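Local atomic coordinates of alpha-galactosidase 1 (Saccharomyces cerevisiae, PDB entry 3LRK), a protein that hydrolyses terminal, non-reducing alpha-D-galactose residues from alpha-D-galactosides such as galacto-oligosaccharides, galactomannans and galactolipids. Residues A[82-87]-A[134-139]; A[213-218]-A[336-341]; A[262-267]-A[305-310]; A[345-350]-A[374-379]; A[391-396]-A[465-470]. The protein carries 1 engineered substitution. All blocks are in the same frame, centred on the assembly; numbering follows the deposited sequence.

Contact 1. Residues A[82-87]-A[134-139]; sequences DGFLVA and DAQFFA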
# COMPACT_ATOMS: atom_id res chain seq x y z
N ASP A 82 -29.22 -8.73 32.45
CA ASP A 82 -29.77 -7.97 31.33
C ASP A 82 -28.73 -7.59 30.28
O ASP A 82 -29.07 -6.94 29.28
CB ASP A 82 -30.48 -6.72 31.83
CG ASP A 82 -31.83 -7.02 32.44
OD1 ASP A 82 -32.60 -7.79 31.82
OD2 ASP A 82 -32.11 -6.51 33.54
N GLY A 83 -27.49 -7.98 30.50
CA GLY A 83 -26.41 -7.68 29.55
C GLY A 83 -25.78 -6.31 29.75
O GLY A 83 -24.93 -5.91 28.96
N PHE A 84 -26.19 -5.61 30.80
CA PHE A 84 -25.64 -4.30 31.15
C PHE A 84 -24.28 -4.42 31.81
O PHE A 84 -24.06 -5.33 32.63
CB PHE A 84 -26.58 -3.56 32.10
CG PHE A 84 -27.18 -2.32 31.52
CD1 PHE A 84 -27.98 -2.38 30.38
CD2 PHE A 84 -26.97 -1.08 32.13
CE1 PHE A 84 -28.54 -1.22 29.85
CE2 PHE A 84 -27.53 0.08 31.60
CZ PHE A 84 -28.32 0.01 30.47
N LEU A 85 -23.39 -3.50 31.46
CA LEU A 85 -22.11 -3.35 32.13
C LEU A 85 -22.31 -3.19 33.63
O LEU A 85 -23.24 -2.50 34.07
CB LEU A 85 -21.35 -2.12 31.62
CG LEU A 85 -20.72 -2.18 30.23
CD1 LEU A 85 -20.42 -0.77 29.73
CD2 LEU A 85 -19.46 -3.03 30.26
N VAL A 86 -21.44 -3.84 34.40
CA VAL A 86 -21.42 -3.72 35.86
C VAL A 86 -20.06 -3.15 36.28
O VAL A 86 -19.03 -3.71 35.92
CB VAL A 86 -21.69 -5.10 36.55
CG1 VAL A 86 -21.64 -4.98 38.08
CG2 VAL A 86 -23.04 -5.65 36.12
N ALA A 87 -20.06 -2.04 37.01
CA ALA A 87 -18.82 -1.51 37.57
C ALA A 87 -18.30 -2.46 38.65
O ALA A 87 -19.09 -3.06 39.36
CB ALA A 87 -19.06 -0.13 38.17
N ASP A 134 -24.60 -0.03 26.17
CA ASP A 134 -23.41 0.52 26.82
C ASP A 134 -23.46 2.04 26.89
O ASP A 134 -23.19 2.64 27.94
CB ASP A 134 -22.14 -0.03 26.19
CG ASP A 134 -21.88 -1.49 26.58
OD1 ASP A 134 -22.75 -2.11 27.21
OD2 ASP A 134 -20.80 -2.02 26.24
N ALA A 135 -23.85 2.67 25.77
CA ALA A 135 -24.15 4.10 25.77
C ALA A 135 -25.20 4.45 26.84
O ALA A 135 -25.05 5.45 27.53
CB ALA A 135 -24.63 4.55 24.38
N GLN A 136 -26.25 3.64 26.95
CA GLN A 136 -27.27 3.80 27.99
C GLN A 136 -26.71 3.72 29.41
O GLN A 136 -27.02 4.56 30.25
CB GLN A 136 -28.42 2.80 27.82
CG GLN A 136 -29.67 3.14 28.65
CD GLN A 136 -30.25 4.51 28.31
OE1 GLN A 136 -30.51 4.81 27.15
NE2 GLN A 136 -30.42 5.35 29.32
N PHE A 137 -25.88 2.70 29.66
CA PHE A 137 -25.13 2.62 30.92
C PHE A 137 -24.36 3.92 31.22
O PHE A 137 -24.44 4.45 32.35
CB PHE A 137 -24.17 1.41 30.95
CG PHE A 137 -23.26 1.40 32.15
CD1 PHE A 137 -23.63 0.72 33.31
CD2 PHE A 137 -22.05 2.09 32.13
CE1 PHE A 137 -22.81 0.73 34.41
CE2 PHE A 137 -21.23 2.11 33.25
CZ PHE A 137 -21.61 1.42 34.39
N PHE A 138 -23.63 4.45 30.23
CA PHE A 138 -22.84 5.66 30.47
C PHE A 138 -23.74 6.87 30.79
O PHE A 138 -23.45 7.64 31.70
CB PHE A 138 -21.85 5.95 29.33
CG PHE A 138 -20.81 4.87 29.14
CD1 PHE A 138 -19.97 4.49 30.19
CD2 PHE A 138 -20.68 4.24 27.90
CE1 PHE A 138 -19.01 3.48 30.01
CE2 PHE A 138 -19.72 3.23 27.72
CZ PHE A 138 -18.89 2.85 28.77
N ALA A 139 -24.84 7.02 30.05
CA ALA A 139 -25.81 8.09 30.30
C ALA A 139 -26.52 7.93 31.65
O ALA A 139 -26.73 8.93 32.36
CB ALA A 139 -26.80 8.16 29.18
O HOH W 1 -24.35 -1.75 29.32
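L85 and F137 meet most squarely: L85 CB stands over the middle of the F137 ring face, 4.0 Å from its centroid, in a CH-pi contact. F84 comes at the same phenyl from its rim, with F84 CD2 near the ring plane, while F84 CE2 packs on F137 CB at 3.7 Å and F84 CZ reaches Q136 CB. An alanine at F84 would remove the whole ring and would probably lose the apolar cover over F137 CB and over the CB and CG of Q136. L85 lays its CD1 methyl against the D134 carboxylate, 3.5 Å from D134 CG. F137 is directed here by chi1 173°, which holds its CG anti to the backbone N. Beyond this shell, a water accepts from L85 N and donates to D134 OD1 at 2.7 Å, and D134 OD2 takes a salt bridge from R79 and a hydrogen bond from S127. The hairpin of strands 76-79 and 85-87, inserted after barrel strand 68-70, thus lies on helix 131-140 through hydrocarbon, while the buried carboxylate is paired with R79, which is likely to keep it ionised.

Contact 2. Residues A[213-218]-A[336-341]; sequences EFTRPD and DEYGQG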
# COMPACT_ATOMS: atom_id res chain seq x y z
N GLU A 213 9.53 9.23 25.37
CA GLU A 213 10.76 9.25 24.60
C GLU A 213 10.58 10.31 23.53
O GLU A 213 9.52 10.38 22.90
CB GLU A 213 11.00 7.90 23.91
CG GLU A 213 11.38 6.75 24.84
CD GLU A 213 12.79 6.88 25.40
OE1 GLU A 213 13.59 7.69 24.88
OE2 GLU A 213 13.09 6.16 26.38
N PHE A 214 11.59 11.15 23.33
CA PHE A 214 11.43 12.27 22.40
C PHE A 214 11.61 11.85 20.94
O PHE A 214 10.92 12.37 20.07
CB PHE A 214 12.38 13.42 22.75
CG PHE A 214 11.99 14.73 22.13
CD1 PHE A 214 10.89 15.45 22.62
CD2 PHE A 214 12.72 15.26 21.07
CE1 PHE A 214 10.53 16.67 22.07
CE2 PHE A 214 12.35 16.49 20.50
CZ PHE A 214 11.25 17.19 21.01
N THR A 215 12.51 10.90 20.69
CA THR A 215 12.85 10.49 19.32
C THR A 215 12.95 8.98 19.09
O THR A 215 12.95 8.52 17.95
CB THR A 215 14.23 11.07 18.86
OG1 THR A 215 15.28 10.33 19.48
CG2 THR A 215 14.38 12.56 19.17
N ARG A 216 13.08 8.21 20.17
CA ARG A 216 13.48 6.80 20.08
C ARG A 216 12.60 5.93 19.15
O ARG A 216 11.41 5.74 19.42
CB ARG A 216 13.55 6.18 21.48
CG ARG A 216 14.33 4.87 21.56
CD ARG A 216 14.11 4.14 22.89
NE ARG A 216 14.91 2.92 22.98
CZ ARG A 216 14.61 1.75 22.40
NH1 ARG A 216 13.50 1.61 21.68
NH2 ARG A 216 15.42 0.72 22.55
N PRO A 217 13.17 5.41 18.05
CA PRO A 217 12.44 4.40 17.29
C PRO A 217 12.22 3.15 18.16
O PRO A 217 13.08 2.79 18.97
CB PRO A 217 13.36 4.09 16.11
CG PRO A 217 14.26 5.31 16.02
CD PRO A 217 14.48 5.70 17.43
N ASP A 218 11.06 2.52 18.00
CA ASP A 218 10.70 1.35 18.78
C ASP A 218 10.09 0.30 17.86
O ASP A 218 9.26 0.61 17.01
CB ASP A 218 9.72 1.73 19.90
CG ASP A 218 9.60 0.66 20.98
OD1 ASP A 218 9.12 -0.45 20.69
OD2 ASP A 218 9.97 0.93 22.15
N ASP A 336 21.19 12.05 18.10
CA ASP A 336 21.24 11.56 19.47
C ASP A 336 21.69 10.09 19.50
O ASP A 336 22.08 9.53 18.47
CB ASP A 336 19.89 11.76 20.16
CG ASP A 336 18.74 11.01 19.47
OD1 ASP A 336 18.98 10.04 18.71
OD2 ASP A 336 17.58 11.40 19.72
N GLU A 337 21.65 9.48 20.69
CA GLU A 337 22.04 8.08 20.89
C GLU A 337 21.29 7.09 19.97
O GLU A 337 21.76 5.97 19.75
CB GLU A 337 21.89 7.69 22.36
CG GLU A 337 20.48 7.91 22.93
CD GLU A 337 20.32 7.49 24.38
OE1 GLU A 337 19.66 8.24 25.13
OE2 GLU A 337 20.83 6.41 24.76
N TYR A 338 20.14 7.52 19.44
CA TYR A 338 19.32 6.66 18.57
C TYR A 338 19.42 7.01 17.10
O TYR A 338 18.64 6.53 16.28
CB TYR A 338 17.85 6.70 19.03
CG TYR A 338 17.68 6.40 20.50
CD1 TYR A 338 17.23 7.37 21.38
CD2 TYR A 338 17.99 5.14 21.01
CE1 TYR A 338 17.07 7.10 22.74
CE2 TYR A 338 17.84 4.85 22.36
CZ TYR A 338 17.39 5.83 23.22
OH TYR A 338 17.24 5.54 24.55
N GLY A 339 20.39 7.86 16.76
CA GLY A 339 20.61 8.28 15.38
C GLY A 339 19.61 9.29 14.85
O GLY A 339 19.56 9.55 13.65
N GLN A 340 18.83 9.89 15.75
CA GLN A 340 17.77 10.81 15.35
C GLN A 340 18.19 12.26 15.47
O GLN A 340 18.86 12.64 16.43
CB GLN A 340 16.51 10.56 16.19
CG GLN A 340 16.09 9.09 16.25
CD GLN A 340 15.74 8.53 14.89
OE1 GLN A 340 14.76 8.94 14.28
NE2 GLN A 340 16.54 7.58 14.40
N GLY A 341 17.79 13.08 14.50
CA GLY A 341 18.07 14.51 14.55
C GLY A 341 17.48 15.26 13.38
O GLY A 341 17.89 15.08 12.23
O HOH W 2 15.99 8.00 26.11
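T215 carries chi1 76° and D336 chi1 61°, placing T215 OG1 and D336 CG in the crowded position between backbone N and carbonyl carbon, and the two side chains then meet head-on. T215 OG1 donates to the syn lone pair of D336 OD2 over 2.5 Å, a short bond. The other oxygen, D336 OD1, is met from above the carboxylate plane by two amides, Y338 N at 2.9 Å and Q340 N at 3.0 Å. Aspartate suits this place because it can bind the loop opposite and its own turn at once.

R216, extended with CG anti to its backbone N, lays its methylenes across the Y338 ring: R216 CG lies over the ring centre, 3.5 Å from the centroid, and E337 CG covers the opposite face. The guanidinium continues past the tyrosine to V327 O of the second subunit, which R216 NH2 binds. P217 CD packs on Y338 CB at 3.9 Å, and a water joins E213 OE1 to Y338 OH. Q340 folds back, its NE2 donating to Y338 O.

D336 to G339 form a type I turn stabilised by an Asx turn, with G339 at positive phi. D336 N bonds Q340 O, as in a type I turn with a G1 bulge, the tip of the hairpin of strands 325-331 and 342-349, here tied to the loop after barrel strand 203-205.

Contact 3. Residues A[262-267]-A[305-310]; sequences DNLEVG and SIYSQA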
# COMPACT_ATOMS: atom_id res chain seq x y z
N ASP A 262 -2.43 11.84 21.61
CA ASP A 262 -2.35 11.01 22.83
C ASP A 262 -2.02 11.87 24.07
O ASP A 262 -1.67 13.03 23.93
CB ASP A 262 -1.37 9.83 22.67
CG ASP A 262 -1.66 8.69 23.63
OD1 ASP A 262 -2.64 8.75 24.39
OD2 ASP A 262 -0.89 7.71 23.61
N ASN A 263 -2.19 11.31 25.26
CA ASN A 263 -1.97 12.05 26.50
C ASN A 263 -0.53 12.58 26.61
O ASN A 263 0.42 11.94 26.14
CB ASN A 263 -2.28 11.19 27.72
CG ASN A 263 -3.68 10.60 27.70
OD1 ASN A 263 -4.50 10.85 26.79
ND2 ASN A 263 -3.97 9.81 28.71
N LEU A 264 -0.40 13.75 27.22
CA LEU A 264 0.89 14.39 27.47
C LEU A 264 1.75 13.57 28.43
O LEU A 264 1.26 13.06 29.44
CB LEU A 264 0.68 15.81 28.03
CG LEU A 264 0.05 16.78 27.03
CD1 LEU A 264 -0.68 17.96 27.71
CD2 LEU A 264 1.10 17.27 26.02
N GLU A 265 3.04 13.46 28.10
CA GLU A 265 3.99 12.73 28.90
C GLU A 265 4.78 13.68 29.81
O GLU A 265 5.73 13.27 30.48
CB GLU A 265 4.94 11.93 28.00
CG GLU A 265 4.24 10.86 27.16
CD GLU A 265 4.01 9.55 27.90
OE1 GLU A 265 4.15 9.49 29.15
OE2 GLU A 265 3.67 8.56 27.23
N VAL A 266 4.37 14.95 29.82
CA VAL A 266 4.92 15.93 30.74
C VAL A 266 4.73 15.40 32.17
O VAL A 266 3.62 15.01 32.56
CB VAL A 266 4.25 17.33 30.57
CG1 VAL A 266 4.81 18.34 31.57
CG2 VAL A 266 4.44 17.84 29.14
N GLY A 267 5.82 15.35 32.93
CA GLY A 267 5.78 14.83 34.29
C GLY A 267 5.77 13.32 34.37
O GLY A 267 5.56 12.76 35.45
N SER A 305 4.75 23.58 36.10
CA SER A 305 4.72 24.91 35.48
C SER A 305 4.61 24.84 33.95
O SER A 305 4.23 25.82 33.30
CB SER A 305 5.92 25.76 35.90
OG SER A 305 7.12 25.19 35.44
N ILE A 306 4.96 23.69 33.37
CA ILE A 306 4.70 23.46 31.95
C ILE A 306 3.18 23.35 31.72
O ILE A 306 2.61 24.10 30.90
CB ILE A 306 5.52 22.26 31.40
CG1 ILE A 306 6.99 22.68 31.27
CG2 ILE A 306 4.97 21.79 30.02
CD1 ILE A 306 7.96 21.54 31.17
N TYR A 307 2.52 22.46 32.47
CA TYR A 307 1.06 22.29 32.38
C TYR A 307 0.29 23.57 32.68
O TYR A 307 -0.86 23.72 32.26
CB TYR A 307 0.58 21.23 33.36
CG TYR A 307 0.78 19.80 32.92
CD1 TYR A 307 1.52 18.91 33.70
CD2 TYR A 307 0.22 19.33 31.72
CE1 TYR A 307 1.70 17.58 33.31
CE2 TYR A 307 0.40 18.00 31.32
CZ TYR A 307 1.14 17.14 32.11
OH TYR A 307 1.32 15.83 31.71
N SER A 308 0.91 24.48 33.43
CA SER A 308 0.23 25.68 33.89
C SER A 308 0.56 26.93 33.06
O SER A 308 0.14 28.03 33.41
CB SER A 308 0.52 25.93 35.38
OG SER A 308 1.81 26.50 35.54
N GLN A 309 1.27 26.75 31.95
CA GLN A 309 1.62 27.89 31.09
C GLN A 309 0.41 28.39 30.29
O GLN A 309 0.09 27.88 29.20
CB GLN A 309 2.82 27.57 30.17
CG GLN A 309 3.40 28.79 29.40
CD GLN A 309 4.20 29.75 30.29
OE1 GLN A 309 4.25 29.60 31.51
NE2 GLN A 309 4.84 30.73 29.67
N ALA A 310 -0.25 29.41 30.85
CA ALA A 310 -1.47 30.00 30.28
C ALA A 310 -1.31 30.45 28.83
O ALA A 310 -2.22 30.28 28.04
CB ALA A 310 -1.94 31.16 31.15
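V266 forms the apolar centre. Its CG1 methyl sits over one face of the Y307 ring, toward the rim and 4.0 Å from the centroid, in a CH-pi contact, while V266 CB approaches Y307 CZ at 3.5 Å. The same CG1 touches I306 CG2 at 3.8 Å, so one branched side chain serves two neighbours. L264 comes from a different side: its CD1 lies near the ring plane, 3.8 Å from Y307 CE2, the two side chains sliding past each other in opposite directions. Valine, leucine and isoleucine fill this buried site without polar groups of their own.

The setting is the TIM barrel. Residues 262-267 follow strand 258-260, the seventh of the eight parallel strands, and helix 301-307 follows the eighth, 290-292. L264 also bonds its backbone to I291 of that strand.

At the polar edge the tyrosine hydroxyl makes one bond across the contact: Y307 OH donates to V266 O over 2.6 Å, in the carbonyl plane on a lone pair, with a C=O...donor angle of 126°. G267 beside it has a positive phi, and a CB there would stand 4.0 Å from Y307 CE1.

Contact 4. Residues A[345-350]-A[374-379]; sequences MWSGPL and EEIFFD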
# COMPACT_ATOMS: atom_id res chain seq x y z
N MET A 345 10.34 24.03 11.40
CA MET A 345 9.64 25.28 11.62
C MET A 345 8.15 25.08 11.39
O MET A 345 7.75 24.51 10.37
CB MET A 345 10.14 26.36 10.68
CG MET A 345 9.99 27.75 11.21
SD MET A 345 9.45 28.93 9.98
CE MET A 345 7.70 28.79 10.29
N TRP A 346 7.34 25.54 12.34
CA TRP A 346 5.89 25.51 12.21
C TRP A 346 5.35 26.93 12.33
O TRP A 346 5.97 27.79 12.98
CB TRP A 346 5.25 24.62 13.27
CG TRP A 346 5.59 23.14 13.20
CD1 TRP A 346 6.81 22.57 13.37
CD2 TRP A 346 4.66 22.05 13.00
NE1 TRP A 346 6.72 21.20 13.26
CE2 TRP A 346 5.40 20.86 13.06
CE3 TRP A 346 3.27 21.98 12.79
CZ2 TRP A 346 4.81 19.60 12.87
CZ3 TRP A 346 2.68 20.72 12.63
CH2 TRP A 346 3.46 19.55 12.66
N SER A 347 4.21 27.17 11.71
CA SER A 347 3.55 28.48 11.72
C SER A 347 2.06 28.27 11.54
O SER A 347 1.64 27.36 10.82
CB SER A 347 4.11 29.36 10.61
OG SER A 347 3.51 30.65 10.62
N GLY A 348 1.26 29.10 12.20
CA GLY A 348 -0.19 28.99 12.12
C GLY A 348 -0.92 30.27 12.50
O GLY A 348 -0.44 31.03 13.35
N PRO A 349 -2.08 30.51 11.87
CA PRO A 349 -2.87 31.70 12.16
C PRO A 349 -3.60 31.61 13.50
O PRO A 349 -3.89 30.50 13.97
CB PRO A 349 -3.89 31.74 11.02
CG PRO A 349 -4.04 30.32 10.60
CD PRO A 349 -2.71 29.67 10.84
N LEU A 350 -3.87 32.77 14.09
CA LEU A 350 -4.62 32.86 15.33
C LEU A 350 -5.79 33.79 15.10
O LEU A 350 -5.70 34.73 14.31
CB LEU A 350 -3.74 33.39 16.46
CG LEU A 350 -2.59 32.49 16.90
CD1 LEU A 350 -1.56 33.26 17.72
CD2 LEU A 350 -3.11 31.26 17.66
N GLU A 374 8.64 35.94 5.28
CA GLU A 374 8.22 35.19 4.08
C GLU A 374 7.92 33.73 4.41
O GLU A 374 6.93 33.19 3.94
CB GLU A 374 9.27 35.29 2.96
CG GLU A 374 9.52 36.71 2.45
CD GLU A 374 10.39 36.77 1.19
OE1 GLU A 374 10.89 35.71 0.75
OE2 GLU A 374 10.57 37.88 0.64
N GLU A 375 8.77 33.12 5.25
CA GLU A 375 8.58 31.74 5.71
C GLU A 375 7.45 31.61 6.72
O GLU A 375 6.64 30.68 6.63
CB GLU A 375 9.86 31.18 6.33
CG GLU A 375 11.01 30.94 5.37
CD GLU A 375 12.07 30.05 5.97
OE1 GLU A 375 12.27 30.08 7.21
OE2 GLU A 375 12.71 29.30 5.20
N ILE A 376 7.42 32.53 7.69
CA ILE A 376 6.36 32.56 8.71
C ILE A 376 4.98 32.70 8.06
O ILE A 376 4.07 31.93 8.36
CB ILE A 376 6.58 33.71 9.72
CG1 ILE A 376 7.79 33.41 10.61
CG2 ILE A 376 5.33 33.94 10.56
CD1 ILE A 376 8.35 34.62 11.35
N PHE A 377 4.85 33.67 7.16
CA PHE A 377 3.59 33.90 6.47
C PHE A 377 3.63 33.23 5.10
O PHE A 377 3.58 33.87 4.04
CB PHE A 377 3.26 35.39 6.43
CG PHE A 377 3.07 35.99 7.80
CD1 PHE A 377 4.09 36.71 8.41
CD2 PHE A 377 1.87 35.80 8.49
CE1 PHE A 377 3.91 37.25 9.68
CE2 PHE A 377 1.69 36.33 9.76
CZ PHE A 377 2.71 37.06 10.36
N PHE A 378 3.70 31.90 5.19
CA PHE A 378 3.96 30.97 4.09
C PHE A 378 2.97 31.01 2.92
O PHE A 378 3.35 30.66 1.80
CB PHE A 378 4.07 29.53 4.65
CG PHE A 378 2.90 29.12 5.52
CD1 PHE A 378 1.75 28.58 4.95
CD2 PHE A 378 2.95 29.29 6.90
CE1 PHE A 378 0.66 28.22 5.75
CE2 PHE A 378 1.86 28.93 7.71
CZ PHE A 378 0.72 28.39 7.14
N ASP A 379 1.72 31.40 3.17
CA ASP A 379 0.73 31.53 2.08
C ASP A 379 0.45 32.98 1.67
O ASP A 379 -0.53 33.26 0.98
CB ASP A 379 -0.58 30.81 2.42
CG ASP A 379 -0.43 29.28 2.46
OD1 ASP A 379 0.57 28.74 1.96
OD2 ASP A 379 -1.35 28.63 3.02
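E375 OE1 is the best-held polar atom, gripped by two hydrogen bonds, one from T371 OG1 and one from W328 NE1. M345 SD, on the strand, lies 4.1 Å from this E375 OE1. Two residues further along, S347 OG has two acceptors close by, I376 O at 2.7 Å and Q355 OE1 on the neighbouring strand, which compete for its one proton. Chi1 of -179° sets OG anti to the backbone N, which brings it up to the last carbonyl of helix 373-376. I376 O is also met by a weak bond from F378 N at 3.2 Å across an inverse gamma turn centred on F377, so the serine hydroxyl lies against a helix-end carbonyl that could accept its proton.

F378 holds chi1 52°, the crowded position, and turns its ring to S347: F378 CE2 is 3.7 Å from S347 CB, and S347 OG lies in the ring plane at its edge. An alanine at F378 would strip away this ring, and would probably lose the cover over S347 and the packing on R220 of the third subunit.

D379 makes a salt bridge to the same R220. The short helix after strand 367-371 here packs on strand 342-349, within the C-terminal antiparallel beta-sandwich domain of this GH27 tetramer.

Contact 5. Residues A[391-396]-A[465-470]; sequences WDIYDL and YRLRPS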
# COMPACT_ATOMS: atom_id res chain seq x y z
N TRP A 391 6.32 43.06 12.77
CA TRP A 391 5.64 42.23 13.76
C TRP A 391 6.42 42.17 15.06
O TRP A 391 7.63 41.94 15.04
CB TRP A 391 5.43 40.81 13.22
CG TRP A 391 4.49 40.76 12.05
CD1 TRP A 391 4.76 41.12 10.76
CD2 TRP A 391 3.11 40.36 12.07
NE1 TRP A 391 3.64 40.97 9.98
CE2 TRP A 391 2.62 40.50 10.76
CE3 TRP A 391 2.25 39.89 13.08
CZ2 TRP A 391 1.30 40.18 10.41
CZ3 TRP A 391 0.94 39.58 12.74
CH2 TRP A 391 0.48 39.72 11.41
N ASP A 392 5.73 42.37 16.17
CA ASP A 392 6.32 42.21 17.49
C ASP A 392 6.40 40.73 17.86
O ASP A 392 5.42 40.00 17.70
CB ASP A 392 5.51 42.97 18.54
CG ASP A 392 5.71 44.48 18.45
OD1 ASP A 392 6.70 44.92 17.84
OD2 ASP A 392 4.87 45.23 19.00
N ILE A 393 7.57 40.31 18.33
CA ILE A 393 7.80 38.93 18.74
C ILE A 393 7.55 38.81 20.24
O ILE A 393 8.12 39.55 21.03
CB ILE A 393 9.25 38.48 18.43
CG1 ILE A 393 9.59 38.74 16.95
CG2 ILE A 393 9.45 36.99 18.79
CD1 ILE A 393 11.07 38.62 16.64
N TYR A 394 6.68 37.87 20.61
CA TYR A 394 6.46 37.54 22.01
C TYR A 394 6.95 36.12 22.30
O TYR A 394 6.62 35.18 21.56
CB TYR A 394 4.98 37.66 22.36
CG TYR A 394 4.46 39.07 22.45
CD1 TYR A 394 4.22 39.83 21.31
CD2 TYR A 394 4.20 39.65 23.69
CE1 TYR A 394 3.74 41.14 21.39
CE2 TYR A 394 3.71 40.96 23.79
CZ TYR A 394 3.49 41.69 22.64
OH TYR A 394 3.01 42.98 22.72
N ASP A 395 7.72 35.97 23.37
CA ASP A 395 8.18 34.67 23.85
C ASP A 395 7.08 34.07 24.72
O ASP A 395 6.82 34.55 25.83
CB ASP A 395 9.49 34.82 24.65
CG ASP A 395 10.07 33.48 25.14
OD1 ASP A 395 9.39 32.43 25.05
OD2 ASP A 395 11.23 33.48 25.62
N LEU A 396 6.45 33.01 24.21
CA LEU A 396 5.35 32.36 24.92
C LEU A 396 5.79 31.60 26.18
O LEU A 396 4.95 31.22 27.00
CB LEU A 396 4.56 31.43 23.98
CG LEU A 396 3.76 32.11 22.85
CD1 LEU A 396 3.34 31.11 21.76
CD2 LEU A 396 2.55 32.86 23.37
N TYR A 465 6.87 31.22 19.71
CA TYR A 465 6.51 32.64 19.65
C TYR A 465 5.09 32.95 19.23
O TYR A 465 4.49 32.23 18.43
CB TYR A 465 7.41 33.40 18.67
CG TYR A 465 8.89 33.28 18.90
CD1 TYR A 465 9.72 32.81 17.88
CD2 TYR A 465 9.47 33.64 20.12
CE1 TYR A 465 11.09 32.70 18.06
CE2 TYR A 465 10.85 33.52 20.31
CZ TYR A 465 11.65 33.06 19.27
OH TYR A 465 13.01 32.94 19.43
N ARG A 466 4.57 34.07 19.75
CA ARG A 466 3.38 34.69 19.21
C ARG A 466 3.78 36.02 18.56
O ARG A 466 4.41 36.86 19.20
CB ARG A 466 2.32 34.90 20.30
CG ARG A 466 0.97 35.34 19.76
CD ARG A 466 -0.14 35.26 20.80
NE ARG A 466 -1.41 35.64 20.20
CZ ARG A 466 -2.58 35.04 20.42
NH1 ARG A 466 -2.65 34.01 21.25
NH2 ARG A 466 -3.67 35.46 19.80
N LEU A 467 3.45 36.17 17.27
CA LEU A 467 3.71 37.42 16.55
C LEU A 467 2.46 38.29 16.51
O LEU A 467 1.37 37.81 16.23
CB LEU A 467 4.20 37.16 15.11
CG LEU A 467 5.54 36.46 14.83
CD1 LEU A 467 6.15 36.96 13.52
CD2 LEU A 467 6.56 36.60 15.94
N ARG A 468 2.64 39.58 16.79
CA ARG A 468 1.52 40.54 16.82
C ARG A 468 1.87 41.74 15.96
O ARG A 468 3.04 42.14 15.90
CB ARG A 468 1.23 41.00 18.26
CG ARG A 468 1.10 39.87 19.28
CD ARG A 468 0.40 40.35 20.55
NE ARG A 468 -1.01 40.66 20.30
CZ ARG A 468 -1.80 41.31 21.14
NH1 ARG A 468 -1.34 41.74 22.31
NH2 ARG A 468 -3.07 41.53 20.80
N PRO A 469 0.88 42.32 15.26
CA PRO A 469 1.20 43.51 14.46
C PRO A 469 1.61 44.66 15.36
O PRO A 469 0.92 44.94 16.34
CB PRO A 469 -0.13 43.83 13.75
CG PRO A 469 -0.95 42.57 13.86
CD PRO A 469 -0.55 41.96 15.16
N SER A 470 2.75 45.28 15.05
CA SER A 470 3.28 46.41 15.83
C SER A 470 2.28 47.56 15.92
O SER A 470 2.17 48.21 16.96
CB SER A 470 4.59 46.91 15.21
OG SER A 470 5.54 45.87 15.13
O HOH W 3 4.24 48.13 18.60
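Two neighbouring strands of the C-terminal beta sandwich, 391-395 and 461-469, run antiparallel here. Backbone bonds set the register in two hydrogen-bonded pairs. D392 N gives to R468 O over 2.7 Å, and R468 N returns to D392 O over 3.0 Å; Y394 and R466 repeat the exchange. Between them, at the non-hydrogen-bonded pair I393 and L467, L467 CA makes a CA-H...O contact with D392 O.

Apolar groups line the sheet face of I393, L467 and Y465. I393 CG2 rests over the Y465 ring, 3.9 Å from its centroid, and I393 CG1 touches L467 CD2. W391 CZ3 packs on P469 CG at 3.7 Å, the proline ring suiting the flat indole.

On the other face Y394 CE1 meets R468 CD at 3.5 Å. R466 and R468 both bind D354 OD2 through NE, and R468 also makes a cation-pi contact with F440. At the last modelled residue one water gives protons to D392 OD2 and, at 2.6 Å, to S470 O.

From the N terminus, contact 1 comes first and closes a loop of 46 residues between 82-87 of a small hairpin and 134-139 of helix 131-140. Contact 2 opens next, and its long loop, from 213-218 to 336-341, encloses contact 3, which joins 262-267 to 305-310 within the barrel. Contact 2 thus ties a barrel loop to the tip of a sandwich hairpin. Contact 4 then closes the 23 residues between 345-350 and 374-379, and contact 5 the 68 between 391-396 and 465-470, with no crossing among the five. Contacts 4 and 5 both reach the same antiparallel sheet, F377 packing on W391. Barrel and sandwich also meet where Q309 NE2 of contact 3 approaches L396 O of contact 5 at 2.7 Å, probably a hydrogen bond.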